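Local coordinates for protein DNA fragmentation factor subunit beta (Mus musculus, PDB 1V0D) that acts as a nuclease that fragments DNA and drives chromatin condensation during apoptosis, at residues L171-A176 and E266-V271. Sequence-based numbering, arbitrary orientation.
Sequences LREVSA and EKKRTV
Glu173 and Lys267 join the last turn of helix 155-175 to the first turn of helix 267-281 by a salt bridge, Glu173 OE2 to Lys267 NZ at 3.1 Å, whose geometry is doubtful because the place of the ammonium is not sure. The two side chains meet at about a right angle. Lys267 runs out extended beyond CG, and its length suits a gap in which even the closest CA atoms, of Glu173 and Lys268, are 8.2 Å apart. Glu173 sets its CG beside the backbone N and anti to the carbonyl carbon (chi1 -64°), which carries the carboxylate across to meet the lysine. Lys268 reaches in more loosely: its NZ stays 4.4 Å from Glu173 OE1, too far for a salt bridge, yet a second positive charge that probably steadies the carboxylate. Helix 267-281 lies in the connection between the antiparallel strands 260-263 and 300-303, consistent with the beta-beta-alpha-metal motif of His-Me finger nucleases; Asp262 and His308 hold the magnesium ion, about 8 Å from the side chain of Lys267. A glutamine in place of Glu173 would probably leave the Lys267 ammonium without its countercharge across this contact. Glu266 occupies the N-cap position of the same helix; its carbonyl O accepts from Thr270 N, from Val271 N in a wider pi-type turn, and from Thr270 OG1 at 2.7 Å, a short hydroxyl branch suited to folding back on its own helix. Nearby, Val174 and Val271 both touch Leu294 of helix 287-295, where branched aliphatic side chains suit the buried setting.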
# COMPACT_ATOMS: atom_id res chain seq x y z
N LEU A 171 16.64 -5.56 9.82
CA LEU A 171 17.79 -6.31 10.31
C LEU A 171 18.06 -7.53 9.42
O LEU A 171 19.21 -7.87 9.15
CB LEU A 171 17.60 -6.81 11.74
CG LEU A 171 18.90 -6.85 12.56
CD1 LEU A 171 18.71 -7.80 13.72
CD2 LEU A 171 20.09 -7.31 11.72
N ARG A 172 16.99 -8.20 8.98
CA ARG A 172 17.16 -9.35 8.12
C ARG A 172 17.86 -8.88 6.86
O ARG A 172 18.95 -9.37 6.53
CB ARG A 172 15.81 -9.98 7.77
CG ARG A 172 15.10 -10.64 8.95
CD ARG A 172 13.78 -11.27 8.53
NE ARG A 172 12.66 -10.81 9.35
CZ ARG A 172 11.64 -10.09 8.89
NH1 ARG A 172 11.59 -9.74 7.60
NH2 ARG A 172 10.67 -9.71 9.72
N GLU A 173 17.26 -7.92 6.17
CA GLU A 173 17.84 -7.38 4.95
C GLU A 173 19.33 -7.10 5.10
O GLU A 173 20.09 -7.28 4.16
CB GLU A 173 17.12 -6.10 4.53
CG GLU A 173 15.65 -6.30 4.15
CD GLU A 173 14.97 -5.01 3.71
OE1 GLU A 173 15.51 -4.33 2.80
OE2 GLU A 173 13.90 -4.67 4.28
N VAL A 174 19.75 -6.69 6.29
CA VAL A 174 21.16 -6.41 6.53
C VAL A 174 22.02 -7.67 6.59
O VAL A 174 23.16 -7.66 6.12
CB VAL A 174 21.35 -5.57 7.81
CG1 VAL A 174 22.83 -5.34 8.06
CG2 VAL A 174 20.63 -4.23 7.65
N SER A 175 21.50 -8.76 7.17
CA SER A 175 22.24 -10.02 7.24
C SER A 175 22.41 -10.59 5.84
O SER A 175 23.51 -10.93 5.41
CB SER A 175 21.51 -11.04 8.10
OG SER A 175 21.68 -10.76 9.47
N ALA A 176 21.29 -10.68 5.13
CA ALA A 176 21.27 -11.19 3.77
C ALA A 176 22.43 -10.64 2.92
O ALA A 176 22.76 -11.19 1.87
CB ALA A 176 19.94 -10.83 3.11
N GLU A 266 19.24 6.28 2.13
CA GLU A 266 18.81 4.96 1.71
C GLU A 266 19.64 3.85 2.31
O GLU A 266 20.87 3.88 2.25
CB GLU A 266 18.83 4.88 0.19
CG GLU A 266 17.92 5.88 -0.46
CD GLU A 266 17.96 5.78 -1.97
OE1 GLU A 266 19.00 6.13 -2.57
OE2 GLU A 266 16.95 5.34 -2.57
N LYS A 267 18.98 2.86 2.89
CA LYS A 267 19.71 1.80 3.53
C LYS A 267 20.30 0.77 2.59
O LYS A 267 21.45 0.38 2.73
CB LYS A 267 18.83 1.10 4.57
CG LYS A 267 18.27 -0.21 4.12
CD LYS A 267 17.50 -0.89 5.21
CE LYS A 267 16.88 -2.16 4.66
NZ LYS A 267 16.00 -2.83 5.65
N LYS A 268 19.51 0.32 1.62
CA LYS A 268 20.01 -0.69 0.70
C LYS A 268 20.95 -0.06 -0.31
O LYS A 268 22.03 -0.56 -0.59
CB LYS A 268 18.84 -1.36 -0.03
CG LYS A 268 19.16 -2.71 -0.66
CD LYS A 268 17.86 -3.44 -1.02
CE LYS A 268 18.06 -4.94 -1.25
NZ LYS A 268 16.75 -5.68 -1.15
N ARG A 269 20.52 1.07 -0.84
CA ARG A 269 21.28 1.81 -1.82
C ARG A 269 22.62 2.33 -1.29
O ARG A 269 23.64 2.19 -1.97
CB ARG A 269 20.42 2.97 -2.33
CG ARG A 269 20.91 3.67 -3.58
CD ARG A 269 20.76 2.79 -4.81
NE ARG A 269 21.00 3.53 -6.05
CZ ARG A 269 21.18 2.97 -7.24
NH1 ARG A 269 21.15 1.64 -7.37
NH2 ARG A 269 21.38 3.73 -8.31
N THR A 270 22.64 2.89 -0.07
CA THR A 270 23.87 3.47 0.50
C THR A 270 24.39 3.06 1.89
O THR A 270 25.59 2.82 2.06
CB THR A 270 23.78 5.00 0.49
OG1 THR A 270 22.42 5.39 0.69
CG2 THR A 270 24.27 5.56 -0.83
N VAL A 271 23.53 2.98 2.90
CA VAL A 271 24.02 2.63 4.24
C VAL A 271 24.64 1.24 4.37
O VAL A 271 25.76 1.10 4.85
CB VAL A 271 22.91 2.74 5.30
CG1 VAL A 271 23.48 2.43 6.66
CG2 VAL A 271 22.31 4.14 5.31